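Local atomic coordinates of epsin-3 (Saccharomyces cerevisiae, PDB entry 3ONK), a protein that helps recruit clathrin to the Golgi network and endosomes and binds membranes rich in phosphatidylinositol-3,5-bisphosphate, and is represented here by its ENTH domain. Residues Gly38-Arg43 with His80-Phe85; Arg55-Ala60 with Ile93-Ile98; Ser62-Ile67 with Phe102-Ser107. All coordinates share one frame; numbering follows the deposited sequence.

Contact 1: residues Gly38-Arg43 with His80-Phe85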
ATOM      1  N   GLY A  38      -5.454  12.009  -4.655  1.00 19.27           N
ATOM      2  CA  GLY A  38      -4.381  12.811  -4.110  1.00 17.23           C
ATOM      3  C   GLY A  38      -3.024  12.559  -4.758  1.00 20.86           C
ATOM      4  O   GLY A  38      -2.135  13.400  -4.649  1.00 19.13           O
ATOM      5  N   THR A  39      -2.867  11.411  -5.428  1.00 20.39           N
ATOM      6  CA  THR A  39      -1.644  11.099  -6.175  1.00 21.94           C
ATOM      7  C   THR A  39      -1.496  11.921  -7.441  1.00 19.07           C
ATOM      8  O   THR A  39      -0.453  11.878  -8.085  1.00 21.94           O
ATOM      9  CB  THR A  39      -1.548   9.599  -6.591  1.00 24.95           C
ATOM     10  OG1 THR A  39      -2.528   9.306  -7.595  1.00 17.86           O
ATOM     11  CG2 THR A  39      -1.726   8.667  -5.393  1.00 20.02           C
ATOM     12  N   TYR A  40      -2.535  12.665  -7.809  1.00 19.20           N
ATOM     13  CA  TYR A  40      -2.469  13.491  -9.010  1.00 21.26           C
ATOM     14  C   TYR A  40      -2.006  14.927  -8.766  1.00 24.42           C
ATOM     15  O   TYR A  40      -2.055  15.775  -9.671  1.00 21.31           O
ATOM     16  CB  TYR A  40      -3.801  13.462  -9.739  1.00 20.42           C
ATOM     17  CG  TYR A  40      -4.040  12.127 -10.400  1.00 22.22           C
ATOM     18  CD1 TYR A  40      -3.575  11.881 -11.688  1.00 20.39           C
ATOM     19  CD2 TYR A  40      -4.693  11.103  -9.729  1.00 23.70           C
ATOM     20  CE1 TYR A  40      -3.779  10.679 -12.295  1.00 17.93           C
ATOM     21  CE2 TYR A  40      -4.904   9.879 -10.341  1.00 25.64           C
ATOM     22  CZ  TYR A  40      -4.434   9.679 -11.629  1.00 21.68           C
ATOM     23  OH  TYR A  40      -4.621   8.471 -12.259  1.00 28.65           O
ATOM     24  N   ASN A  41      -1.582  15.210  -7.540  1.00 19.38           N
ATOM     25  CA  ASN A  41      -0.868  16.460  -7.281  1.00 26.54           C
ATOM     26  C   ASN A  41       0.373  16.237  -6.444  1.00 23.59           C
ATOM     27  O   ASN A  41       0.438  15.329  -5.625  1.00 24.14           O
ATOM     28  CB  ASN A  41      -1.769  17.569  -6.720  1.00 24.34           C
ATOM     29  CG  ASN A  41      -2.282  17.273  -5.323  1.00 27.91           C
ATOM     30  OD1 ASN A  41      -3.277  16.565  -5.147  1.00 27.84           O
ATOM     31  ND2 ASN A  41      -1.621  17.846  -4.321  1.00 29.06           N
ATOM     32  N   PHE A  42       1.381  17.048  -6.697  1.00 27.97           N
ATOM     33  CA  PHE A  42       2.701  16.803  -6.153  1.00 27.16           C
ATOM     34  C   PHE A  42       2.690  16.731  -4.624  1.00 25.18           C
ATOM     35  O   PHE A  42       3.165  15.753  -4.042  1.00 30.23           O
ATOM     36  CB  PHE A  42       3.665  17.880  -6.658  1.00 24.25           C
ATOM     37  CG  PHE A  42       5.085  17.684  -6.222  1.00 29.82           C
ATOM     38  CD1 PHE A  42       5.588  16.414  -6.014  1.00 21.33           C
ATOM     39  CD2 PHE A  42       5.924  18.780  -6.043  1.00 26.80           C
ATOM     40  CE1 PHE A  42       6.892  16.231  -5.620  1.00 29.82           C
ATOM     41  CE2 PHE A  42       7.223  18.610  -5.641  1.00 24.55           C
ATOM     42  CZ  PHE A  42       7.719  17.337  -5.433  1.00 30.96           C
ATOM     43  N   ARG A  43       2.147  17.764  -3.985  1.00 28.51           N
ATOM     44  CA  ARG A  43       2.110  17.839  -2.524  1.00 27.89           C
ATOM     45  C   ARG A  43       1.480  16.596  -1.897  1.00 24.72           C
ATOM     46  O   ARG A  43       2.093  15.914  -1.080  1.00 23.38           O
ATOM     47  CB  ARG A  43       1.349  19.086  -2.065  1.00 31.11           C
ATOM     48  N   HIS A  80      -4.787   2.468  -9.728  1.00 17.34           N
ATOM     49  CA  HIS A  80      -5.719   3.581  -9.920  1.00 23.10           C
ATOM     50  C   HIS A  80      -5.054   4.961  -9.923  1.00 24.16           C
ATOM     51  O   HIS A  80      -5.605   5.920 -10.476  1.00 26.33           O
ATOM     52  CB  HIS A  80      -6.848   3.547  -8.873  1.00 20.56           C
ATOM     53  CG  HIS A  80      -7.623   2.262  -8.856  1.00 20.39           C
ATOM     54  ND1 HIS A  80      -8.799   2.088  -9.556  1.00 27.13           N
ATOM     55  CD2 HIS A  80      -7.385   1.088  -8.223  1.00 18.71           C
ATOM     56  CE1 HIS A  80      -9.245   0.858  -9.362  1.00 22.46           C
ATOM     57  NE2 HIS A  80      -8.407   0.232  -8.555  1.00 20.23           N
ATOM     58  N   GLY A  81      -3.875   5.047  -9.311  1.00 18.93           N
ATOM     59  CA  GLY A  81      -3.227   6.315  -9.024  1.00 21.49           C
ATOM     60  C   GLY A  81      -2.450   6.863 -10.199  1.00 20.97           C
ATOM     61  O   GLY A  81      -2.400   6.253 -11.250  1.00 19.69           O
ATOM     62  N   SER A  82      -1.857   8.030 -10.008  1.00 19.55           N
ATOM     63  CA  SER A  82      -1.075   8.698 -11.033  1.00 18.95           C
ATOM     64  C   SER A  82       0.114   7.842 -11.465  1.00 24.93           C
ATOM     65  O   SER A  82       0.678   7.089 -10.670  1.00 23.32           O
ATOM     66  CB  SER A  82      -0.567  10.026 -10.476  1.00 21.29           C
ATOM     67  OG  SER A  82       0.310  10.667 -11.367  1.00 28.19           O
ATOM     68  N   GLU A  83       0.496   7.974 -12.731  1.00 24.78           N
ATOM     69  CA  GLU A  83       1.695   7.318 -13.252  1.00 27.24           C
ATOM     70  C   GLU A  83       2.942   7.772 -12.489  1.00 25.66           C
ATOM     71  O   GLU A  83       3.884   6.996 -12.275  1.00 26.60           O
ATOM     72  CB  GLU A  83       1.853   7.667 -14.728  1.00 29.17           C
ATOM     73  CG  GLU A  83       2.708   6.717 -15.498  1.00 43.92           C
ATOM     74  CD  GLU A  83       1.986   5.431 -15.776  1.00 43.93           C
ATOM     75  OE1 GLU A  83       0.921   5.492 -16.437  1.00 38.48           O
ATOM     76  OE2 GLU A  83       2.492   4.370 -15.338  1.00 42.34           O
ATOM     77  N   ARG A  84       2.947   9.043 -12.091  1.00 24.28           N
ATOM     78  CA  ARG A  84       4.069   9.618 -11.355  1.00 23.89           C
ATOM     79  C   ARG A  84       4.230   8.954  -9.988  1.00 24.07           C
ATOM     80  O   ARG A  84       5.334   8.893  -9.442  1.00 23.56           O
ATOM     81  CB  ARG A  84       3.894  11.134 -11.212  1.00 25.44           C
ATOM     82  CG  ARG A  84       4.216  11.920 -12.507  1.00 37.57           C
ATOM     83  CD  ARG A  84       3.562  13.314 -12.546  1.00 39.01           C
ATOM     84  NE  ARG A  84       4.262  14.274 -13.418  1.00 46.12           N
ATOM     85  CZ  ARG A  84       4.364  14.182 -14.747  1.00 52.41           C
ATOM     86  NH1 ARG A  84       3.825  13.162 -15.405  1.00 49.95           N
ATOM     87  NH2 ARG A  84       5.022  15.113 -15.428  1.00 47.81           N
ATOM     88  N   PHE A  85       3.126   8.461  -9.436  1.00 17.30           N
ATOM     89  CA  PHE A  85       3.160   7.787  -8.138  1.00 18.27           C
ATOM     90  C   PHE A  85       3.856   6.426  -8.209  1.00 20.74           C
ATOM     91  O   PHE A  85       4.500   6.000  -7.244  1.00 16.55           O
ATOM     92  CB  PHE A  85       1.739   7.618  -7.592  1.00 24.11           C
ATOM     93  CG  PHE A  85       1.678   6.861  -6.298  1.00 26.23           C
ATOM     94  CD1 PHE A  85       1.398   5.505  -6.288  1.00 25.66           C
ATOM     95  CD2 PHE A  85       1.940   7.498  -5.095  1.00 19.27           C
ATOM     96  CE1 PHE A  85       1.344   4.808  -5.096  1.00 23.91           C
ATOM     97  CE2 PHE A  85       1.902   6.802  -3.910  1.00 19.85           C
ATOM     98  CZ  PHE A  85       1.592   5.463  -3.905  1.00 16.63           C
TER
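The N-terminus of helix 83-90, with Ser82 as its N-cap, meets Thr39 and Tyr40 in the turn that leads into helix 42-57. Ser82 N donates to Thr39 OG1 at 2.8 Å, and an N-H...O angle of 167° makes this a nearly straight hydrogen bond. The threonine hydroxyl is gripped twice, since OG1 also bonds to Ser36 O of its own chain; that carbonyl can only accept, so the hydroxyl donates there while accepting from Ser82 N. OG1 meets this amide from a position between the backbone N and the carbonyl carbon (chi1 69°). The methyl CG2, anti to the carbonyl carbon, lies over a face of the Phe85 ring, 4.2 Å from its centroid, a CH-pi contact in which the two side chains cross obliquely.

Ser82 works in two directions. Its OG accepts from Arg84 N at 3.2 Å with a bent angle of 143°, a capping bond to the N-cap side chain, while its CB sits over one face of the Tyr40 ring, 3.8 Å from the centroid. The Tyr40 ring thus packs against the link between two successive helices of the all-helical ENTH fold, 64-80 and 83-90, where Gly81 is the first residue to leave helical geometry. Farther along the ring, Tyr40 OH lies 3.3 Å from His80 O, which is near the ring plane, and 3.3 Å from Gly81 O. Around the buried side, Phe85 also packs on Leu49 of helix 42-57 and on Leu74 and Leu77 of helix 64-80, while Thr39 O accepts from Arg45 NE.

Contact 2: residues Arg55-Ala60 with Ile93-Ile98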
ATOM      1  N   ARG A  55       4.839   2.936   7.678  1.00 41.29           N
ATOM      2  CA  ARG A  55       4.327   1.680   8.201  1.00 41.94           C
ATOM      3  C   ARG A  55       5.340   0.532   8.068  1.00 47.49           C
ATOM      4  O   ARG A  55       5.561  -0.219   9.022  1.00 49.62           O
ATOM      5  CB  ARG A  55       2.996   1.341   7.521  1.00 39.91           C
ATOM      6  CG  ARG A  55       1.772   1.616   8.397  1.00 40.57           C
ATOM      7  CD  ARG A  55       1.739   3.061   8.909  1.00 52.82           C
ATOM      8  NE  ARG A  55       0.795   3.897   8.164  1.00 49.24           N
ATOM      9  CZ  ARG A  55       0.779   5.230   8.189  1.00 45.06           C
ATOM     10  NH1 ARG A  55       1.666   5.905   8.926  1.00 34.22           N
ATOM     11  NH2 ARG A  55      -0.123   5.889   7.463  1.00 35.37           N
ATOM     12  N   PHE A  56       5.967   0.421   6.896  1.00 39.64           N
ATOM     13  CA  PHE A  56       6.903  -0.665   6.607  1.00 39.32           C
ATOM     14  C   PHE A  56       8.115  -0.652   7.508  1.00 43.40           C
ATOM     15  O   PHE A  56       8.747  -1.688   7.736  1.00 45.30           O
ATOM     16  CB  PHE A  56       7.379  -0.603   5.154  1.00 31.30           C
ATOM     17  CG  PHE A  56       6.272  -0.670   4.160  1.00 37.14           C
ATOM     18  CD1 PHE A  56       4.973  -0.918   4.572  1.00 36.40           C
ATOM     19  CD2 PHE A  56       6.517  -0.492   2.814  1.00 36.71           C
ATOM     20  CE1 PHE A  56       3.940  -0.982   3.659  1.00 36.69           C
ATOM     21  CE2 PHE A  56       5.489  -0.551   1.899  1.00 31.51           C
ATOM     22  CZ  PHE A  56       4.202  -0.800   2.320  1.00 33.64           C
ATOM     23  N   THR A  57       8.447   0.523   8.016  1.00 43.15           N
ATOM     24  CA  THR A  57       9.728   0.697   8.689  1.00 50.16           C
ATOM     25  C   THR A  57       9.675   0.361  10.187  1.00 53.93           C
ATOM     26  O   THR A  57      10.708   0.194  10.830  1.00 58.39           O
ATOM     27  CB  THR A  57      10.299   2.101   8.423  1.00 44.00           C
ATOM     28  OG1 THR A  57       9.490   3.079   9.082  1.00 54.07           O
ATOM     29  CG2 THR A  57      10.297   2.385   6.921  1.00 30.29           C
ATOM     30  N   GLU A  58       8.469   0.240  10.730  1.00 58.98           N
ATOM     31  CA  GLU A  58       8.300  -0.253  12.093  1.00 63.89           C
ATOM     32  C   GLU A  58       8.177  -1.778  12.086  1.00 61.11           C
ATOM     33  O   GLU A  58       7.070  -2.311  11.982  1.00 59.10           O
ATOM     34  CB  GLU A  58       7.068   0.376  12.755  1.00 60.06           C
ATOM     35  N   LYS A  59       9.318  -2.463  12.176  1.00 63.45           N
ATOM     36  CA  LYS A  59       9.362  -3.923  12.289  1.00 59.84           C
ATOM     37  C   LYS A  59       8.503  -4.325  13.473  1.00 63.32           C
ATOM     38  O   LYS A  59       8.720  -3.851  14.584  1.00 64.84           O
ATOM     39  CB  LYS A  59      10.800  -4.410  12.489  1.00 63.01           C
ATOM     40  N   ALA A  60       7.530  -5.200  13.244  1.00 66.43           N
ATOM     41  CA  ALA A  60       6.419  -5.301  14.185  1.00 61.51           C
ATOM     42  C   ALA A  60       5.932  -6.700  14.542  1.00 53.29           C
ATOM     43  O   ALA A  60       6.197  -7.683  13.853  1.00 53.05           O
ATOM     44  CB  ALA A  60       5.256  -4.470  13.676  1.00 54.40           C
ATOM     45  N   ILE A  93      11.616   0.456  -3.916  1.00 24.96           N
ATOM     46  CA  ILE A  93      11.489  -1.004  -4.019  1.00 23.18           C
ATOM     47  C   ILE A  93      12.317  -1.682  -2.933  1.00 27.91           C
ATOM     48  O   ILE A  93      11.898  -2.670  -2.330  1.00 28.57           O
ATOM     49  CB  ILE A  93      11.977  -1.543  -5.389  1.00 30.17           C
ATOM     50  CG1 ILE A  93      11.073  -1.074  -6.526  1.00 34.47           C
ATOM     51  CG2 ILE A  93      11.948  -3.061  -5.396  1.00 31.50           C
ATOM     52  CD1 ILE A  93       9.730  -1.813  -6.568  1.00 33.01           C
ATOM     53  N   ASN A  94      13.503  -1.133  -2.702  1.00 23.94           N
ATOM     54  CA  ASN A  94      14.423  -1.587  -1.660  1.00 29.66           C
ATOM     55  C   ASN A  94      13.745  -1.776  -0.303  1.00 29.04           C
ATOM     56  O   ASN A  94      13.834  -2.832   0.318  1.00 26.90           O
ATOM     57  CB  ASN A  94      15.570  -0.563  -1.536  1.00 39.07           C
ATOM     58  CG  ASN A  94      15.161   0.852  -2.021  1.00 40.65           C
ATOM     59  OD1 ASN A  94      15.247   1.169  -3.224  1.00 30.72           O
ATOM     60  ND2 ASN A  94      14.702   1.695  -1.087  1.00 37.29           N
ATOM     61  N   LEU A  95      13.073  -0.723   0.140  1.00 28.87           N
ATOM     62  CA  LEU A  95      12.379  -0.688   1.416  1.00 28.66           C
ATOM     63  C   LEU A  95      11.211  -1.680   1.425  1.00 30.46           C
ATOM     64  O   LEU A  95      10.936  -2.317   2.437  1.00 28.23           O
ATOM     65  CB  LEU A  95      11.876   0.739   1.670  1.00 25.15           C
ATOM     66  CG  LEU A  95      11.490   1.273   3.058  1.00 27.00           C
ATOM     67  CD1 LEU A  95      10.173   2.027   2.964  1.00 28.36           C
ATOM     68  CD2 LEU A  95      11.411   0.190   4.132  1.00 30.47           C
ATOM     69  N   ILE A  96      10.526  -1.802   0.295  1.00 23.07           N
ATOM     70  CA  ILE A  96       9.380  -2.692   0.197  1.00 24.33           C
ATOM     71  C   ILE A  96       9.839  -4.140   0.334  1.00 31.93           C
ATOM     72  O   ILE A  96       9.181  -4.956   1.007  1.00 25.20           O
ATOM     73  CB  ILE A  96       8.642  -2.479  -1.139  1.00 26.40           C
ATOM     74  CG1 ILE A  96       8.186  -1.020  -1.263  1.00 22.14           C
ATOM     75  CG2 ILE A  96       7.475  -3.443  -1.289  1.00 25.85           C
ATOM     76  CD1 ILE A  96       7.526  -0.697  -2.584  1.00 23.96           C
ATOM     77  N   ARG A  97      10.983  -4.432  -0.294  1.00 29.93           N
ATOM     78  CA  ARG A  97      11.606  -5.756  -0.280  1.00 30.99           C
ATOM     79  C   ARG A  97      11.826  -6.284   1.130  1.00 29.19           C
ATOM     80  O   ARG A  97      11.801  -7.491   1.361  1.00 25.60           O
ATOM     81  CB  ARG A  97      12.952  -5.734  -1.027  1.00 29.21           C
ATOM     82  CG  ARG A  97      12.835  -5.552  -2.535  1.00 34.20           C
ATOM     83  CD  ARG A  97      13.998  -6.222  -3.304  1.00 39.87           C
ATOM     84  NE  ARG A  97      13.911  -5.957  -4.741  1.00 32.84           N
ATOM     85  CZ  ARG A  97      13.325  -6.764  -5.621  1.00 38.97           C
ATOM     86  NH1 ARG A  97      13.290  -6.422  -6.900  1.00 43.42           N
ATOM     87  NH2 ARG A  97      12.784  -7.913  -5.230  1.00 39.95           N
ATOM     88  N   ILE A  98      12.057  -5.378   2.070  1.00 26.91           N
ATOM     89  CA  ILE A  98      12.275  -5.782   3.453  1.00 26.94           C
ATOM     90  C   ILE A  98      11.144  -6.692   3.927  1.00 31.46           C
ATOM     91  O   ILE A  98      11.377  -7.617   4.700  1.00 32.10           O
ATOM     92  CB  ILE A  98      12.393  -4.553   4.401  1.00 32.29           C
ATOM     93  CG1 ILE A  98      12.927  -4.970   5.769  1.00 42.59           C
ATOM     94  CG2 ILE A  98      11.050  -3.864   4.590  1.00 31.20           C
ATOM     95  CD1 ILE A  98      12.813  -3.869   6.820  1.00 43.10           C
TER
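Phe56 and Ile96 form the buried side of this contact, Thr57 and Leu95 its exposed side. The Phe56 and Ile96 side chains lie side by side and point the same way, and CG1 of Ile96 meets CE2 of Phe56 at 4.2 Å, close to the plane of the ring and so at its edge. Their CA atoms, 7.2 Å apart, are the nearest pair between the two backbones. Leu95 adds a second apolar touch, its CD2 lying 4.2 Å from CB of Phe56. Of the 213 Å² buried between the segments, Phe56 alone contributes 78 Å².

The density of this side comes largely from what surrounds it. ENTH domains are superhelical arrays of alpha helices, and here the end of helix 42-57 is set against the short helix 93-97 with two longer helices closing in: the Phe56 side chain continues onto Ala70, Leu71 and Leu74 of helix 64-80, whereas Ile96 reaches Val120 and Leu127 of helix 113-127. Phe53 joins them by touching both Leu95 and Ile96, and its ring meets that of Phe56 with the planes at about 65°.

On the solvent side, where Thr57 is exposed and Leu95 partly so, methyls meet methyls. CG2 of Thr57 approaches CD2 of Leu95 at 3.7 Å and CD1 of the same leucine at 4.0 Å, the two side chains crossing at about a right angle. Thr57 OG1 bonds to Arg54 O, and its CG2, anti to the carbonyl carbon, is the branch that meets Leu95. No hydrogen bond joins the two segments. Lys59 is poorly ordered, and its side chain, like that of Glu58, is modelled only to CB.

Contact 3: residues Ser62-Ile67 with Phe102-Ser107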
ATOM      1  N   SER A  62       2.233  -7.124  16.343  1.00 45.06           N
ATOM      2  CA  SER A  62       0.817  -6.901  16.051  1.00 47.36           C
ATOM      3  C   SER A  62       0.571  -5.722  15.119  1.00 46.33           C
ATOM      4  O   SER A  62      -0.582  -5.406  14.793  1.00 50.73           O
ATOM      5  CB  SER A  62       0.010  -6.712  17.338  1.00 55.00           C
ATOM      6  OG  SER A  62      -1.329  -6.335  17.039  1.00 51.83           O
ATOM      7  N   GLU A  63       1.646  -5.072  14.688  1.00 43.27           N
ATOM      8  CA  GLU A  63       1.523  -4.035  13.673  1.00 44.55           C
ATOM      9  C   GLU A  63       1.522  -4.656  12.269  1.00 36.62           C
ATOM     10  O   GLU A  63       1.696  -3.951  11.269  1.00 31.91           O
ATOM     11  CB  GLU A  63       2.629  -2.981  13.817  1.00 50.04           C
ATOM     12  N   TRP A  64       1.335  -5.976  12.203  1.00 28.79           N
ATOM     13  CA  TRP A  64       1.215  -6.669  10.918  1.00 29.23           C
ATOM     14  C   TRP A  64       0.006  -6.158  10.136  1.00 25.23           C
ATOM     15  O   TRP A  64       0.039  -6.074   8.910  1.00 28.07           O
ATOM     16  CB  TRP A  64       1.081  -8.181  11.117  1.00 31.57           C
ATOM     17  CG  TRP A  64      -0.190  -8.568  11.809  1.00 32.59           C
ATOM     18  CD1 TRP A  64      -0.359  -8.812  13.142  1.00 35.73           C
ATOM     19  CD2 TRP A  64      -1.480  -8.726  11.206  1.00 31.32           C
ATOM     20  NE1 TRP A  64      -1.673  -9.129  13.404  1.00 31.03           N
ATOM     21  CE2 TRP A  64      -2.383  -9.079  12.232  1.00 31.42           C
ATOM     22  CE3 TRP A  64      -1.962  -8.608   9.896  1.00 30.42           C
ATOM     23  CZ2 TRP A  64      -3.737  -9.304  11.991  1.00 31.36           C
ATOM     24  CZ3 TRP A  64      -3.301  -8.842   9.659  1.00 25.61           C
ATOM     25  CH2 TRP A  64      -4.173  -9.184  10.701  1.00 27.40           C
ATOM     26  N   ARG A  65      -1.061  -5.829  10.858  1.00 26.36           N
ATOM     27  CA  ARG A  65      -2.309  -5.411  10.245  1.00 26.78           C
ATOM     28  C   ARG A  65      -2.168  -4.090   9.513  1.00 25.62           C
ATOM     29  O   ARG A  65      -2.634  -3.958   8.383  1.00 26.89           O
ATOM     30  CB  ARG A  65      -3.420  -5.307  11.286  1.00 25.72           C
ATOM     31  CG  ARG A  65      -4.802  -5.235  10.663  1.00 33.78           C
ATOM     32  CD  ARG A  65      -5.814  -4.665  11.629  1.00 33.17           C
ATOM     33  NE  ARG A  65      -5.576  -5.121  12.993  1.00 40.07           N
ATOM     34  CZ  ARG A  65      -6.106  -6.218  13.516  1.00 33.13           C
ATOM     35  NH1 ARG A  65      -6.902  -6.973  12.787  1.00 39.43           N
ATOM     36  NH2 ARG A  65      -5.839  -6.558  14.766  1.00 43.58           N
ATOM     37  N   GLN A  66      -1.543  -3.115  10.171  1.00 22.50           N
ATOM     38  CA  GLN A  66      -1.281  -1.812   9.567  1.00 26.59           C
ATOM     39  C   GLN A  66      -0.397  -1.925   8.322  1.00 25.37           C
ATOM     40  O   GLN A  66      -0.550  -1.176   7.359  1.00 19.73           O
ATOM     41  CB  GLN A  66      -0.644  -0.868  10.595  1.00 27.65           C
ATOM     42  CG  GLN A  66      -1.587  -0.469  11.723  1.00 25.73           C
ATOM     43  CD  GLN A  66      -1.011   0.605  12.637  1.00 36.56           C
ATOM     44  OE1 GLN A  66      -0.206   0.319  13.523  1.00 43.10           O
ATOM     45  NE2 GLN A  66      -1.432   1.846  12.428  1.00 38.84           N
ATOM     46  N   ILE A  67       0.531  -2.870   8.358  1.00 28.29           N
ATOM     47  CA  ILE A  67       1.382  -3.151   7.217  1.00 27.87           C
ATOM     48  C   ILE A  67       0.590  -3.834   6.112  1.00 24.48           C
ATOM     49  O   ILE A  67       0.724  -3.482   4.940  1.00 20.20           O
ATOM     50  CB  ILE A  67       2.575  -4.038   7.623  1.00 32.53           C
ATOM     51  CG1 ILE A  67       3.527  -3.251   8.528  1.00 27.55           C
ATOM     52  CG2 ILE A  67       3.298  -4.573   6.384  1.00 25.01           C
ATOM     53  CD1 ILE A  67       4.732  -4.045   8.955  1.00 39.87           C
ATOM     54  N   PHE A 102       8.946 -10.927   6.295  1.00 22.09           N
ATOM     55  CA  PHE A 102       8.075 -10.674   7.430  1.00 21.87           C
ATOM     56  C   PHE A 102       7.390 -11.965   7.886  1.00 24.95           C
ATOM     57  O   PHE A 102       6.612 -12.579   7.146  1.00 21.80           O
ATOM     58  CB  PHE A 102       7.039  -9.601   7.079  1.00 20.83           C
ATOM     59  CG  PHE A 102       6.284  -9.079   8.275  1.00 27.17           C
ATOM     60  CD1 PHE A 102       5.050  -9.607   8.618  1.00 23.23           C
ATOM     61  CD2 PHE A 102       6.821  -8.069   9.068  1.00 22.02           C
ATOM     62  CE1 PHE A 102       4.360  -9.126   9.718  1.00 31.02           C
ATOM     63  CE2 PHE A 102       6.144  -7.594  10.163  1.00 32.87           C
ATOM     64  CZ  PHE A 102       4.907  -8.123  10.489  1.00 35.00           C
ATOM     65  N   HIS A 103       7.689 -12.362   9.116  1.00 23.27           N
ATOM     66  CA  HIS A 103       7.107 -13.550   9.729  1.00 21.86           C
ATOM     67  C   HIS A 103       6.465 -13.173  11.069  1.00 25.96           C
ATOM     68  O   HIS A 103       7.024 -12.411  11.859  1.00 23.73           O
ATOM     69  CB  HIS A 103       8.173 -14.628   9.943  1.00 23.56           C
ATOM     70  CG  HIS A 103       8.569 -15.344   8.690  1.00 22.07           C
ATOM     71  ND1 HIS A 103       8.167 -16.635   8.412  1.00 27.88           N
ATOM     72  CD2 HIS A 103       9.311 -14.946   7.629  1.00 18.65           C
ATOM     73  CE1 HIS A 103       8.655 -17.004   7.239  1.00 25.63           C
ATOM     74  NE2 HIS A 103       9.352 -15.996   6.743  1.00 24.43           N
ATOM     75  N   TYR A 104       5.278 -13.698  11.318  1.00 22.24           N
ATOM     76  CA  TYR A 104       4.621 -13.432  12.577  1.00 24.03           C
ATOM     77  C   TYR A 104       3.410 -14.344  12.760  1.00 26.54           C
ATOM     78  O   TYR A 104       2.539 -14.431  11.892  1.00 25.60           O
ATOM     79  CB  TYR A 104       4.231 -11.947  12.688  1.00 33.45           C
ATOM     80  CG  TYR A 104       3.609 -11.581  14.018  1.00 27.49           C
ATOM     81  CD1 TYR A 104       2.275 -11.212  14.104  1.00 28.00           C
ATOM     82  CD2 TYR A 104       4.353 -11.623  15.191  1.00 31.06           C
ATOM     83  CE1 TYR A 104       1.697 -10.886  15.320  1.00 30.88           C
ATOM     84  CE2 TYR A 104       3.786 -11.306  16.408  1.00 38.01           C
ATOM     85  CZ  TYR A 104       2.455 -10.936  16.468  1.00 33.14           C
ATOM     86  OH  TYR A 104       1.882 -10.622  17.680  1.00 38.13           O
ATOM     87  N   ILE A 105       3.386 -15.042  13.890  1.00 25.07           N
ATOM     88  CA  ILE A 105       2.197 -15.763  14.337  1.00 29.85           C
ATOM     89  C   ILE A 105       1.668 -15.031  15.580  1.00 31.56           C
ATOM     90  O   ILE A 105       2.422 -14.798  16.523  1.00 31.32           O
ATOM     91  CB  ILE A 105       2.526 -17.258  14.622  1.00 25.79           C
ATOM     92  CG1 ILE A 105       3.065 -17.917  13.349  1.00 28.54           C
ATOM     93  CG2 ILE A 105       1.307 -18.004  15.133  1.00 30.63           C
ATOM     94  CD1 ILE A 105       3.305 -19.404  13.469  1.00 31.90           C
ATOM     95  N   ASP A 106       0.396 -14.626  15.581  1.00 28.16           N
ATOM     96  CA  ASP A 106      -0.106 -13.854  16.718  1.00 28.80           C
ATOM     97  C   ASP A 106      -0.369 -14.723  17.946  1.00 32.71           C
ATOM     98  O   ASP A 106      -0.078 -15.924  17.944  1.00 30.80           O
ATOM     99  CB  ASP A 106      -1.324 -12.980  16.357  1.00 32.30           C
ATOM    100  CG  ASP A 106      -2.514 -13.784  15.884  1.00 28.07           C
ATOM    101  OD1 ASP A 106      -2.650 -14.953  16.276  1.00 32.72           O
ATOM    102  OD2 ASP A 106      -3.324 -13.240  15.113  1.00 32.82           O
ATOM    103  N   SER A 107      -0.895 -14.099  18.999  1.00 31.78           N
ATOM    104  CA  SER A 107      -1.118 -14.777  20.274  1.00 35.48           C
ATOM    105  C   SER A 107      -2.275 -15.768  20.157  1.00 33.06           C
ATOM    106  O   SER A 107      -2.511 -16.570  21.057  1.00 29.65           O
ATOM    107  CB  SER A 107      -1.376 -13.757  21.389  1.00 38.46           C
ATOM    108  OG  SER A 107      -2.449 -12.883  21.063  1.00 39.71           O
TER
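Trp64 and Tyr104 make the aromatic part of this contact. They meet rim to rim, CD1 of the indole 3.6 Å from CE1 of the tyrosine, with neither ring over the face of the other. The centroids of the five-membered ring and the phenol are 5.7 Å apart and the planes are inclined by 31°, so the pair is neither a parallel stack nor T-shaped. As side chains the two cross at about a right angle. Within its own segment, Trp64 has one face covered by CB of Arg65, and a face of the Tyr104 ring carries the backbone N of Asp106.

Aliphatic-aromatic contacts are made by Phe102, whose CG, anti to the backbone N (chi1 -168°), is carried toward helix 64-80. CB of Trp64 lies near the plane of its ring, 3.7 Å from CE1. The Ile67 and Phe102 side chains reach toward each other tip to tip, CD1 of Ile67 4.0 Å from CE2 of Phe102. Trp64 and Ile67, about one helical turn apart, thus present a single apolar side to the phenylalanine.

No hydrogen bond crosses between the segments; Tyr104 OH comes only to 3.8 Å from Ser62 N, a van der Waals approach. An alanine in place of Tyr104 would probably leave the CD1 rim of Trp64 without its aromatic neighbour and open a gap beside Ser62.

The segment 102-107 has no regular structure and passes the start of helix 64-80, the CA atoms of Ser62 and Asp106 7.0 Å apart. Helix 113-127 packs against both segments: Ile67 and Phe102 each touch its Val116, and Arg117 NH1 donates to Phe102 O. Backbone hydrogen bonds pair Tyr104 with Gln112 and Gly113, and Trp64 also rests on Gln112 where the loop leads into that helix.

How the contacts relate
Contacts 1 and 3 lie on opposite sides of the chain's centre, about 29 Å apart between centres, and contact 2 is nearer to contact 3, at about 13 Å. Contact 1 is mostly buried, contact 2 partly so, and contact 3 belongs to the surface. Helix 42-57 serves contact 1 at its start and contact 2 at its end. Chemistry follows place: where two helices begin, contact 1 adds hydrogen bonds and a cap to its CH-pi packing, while contacts 2 and 3 are joined by apolar and aromatic packing without a hydrogen bond between their segments. Contacts 2 and 3 adjoin directly, Ala60 O lying 3.6 Å from Phe102 CZ.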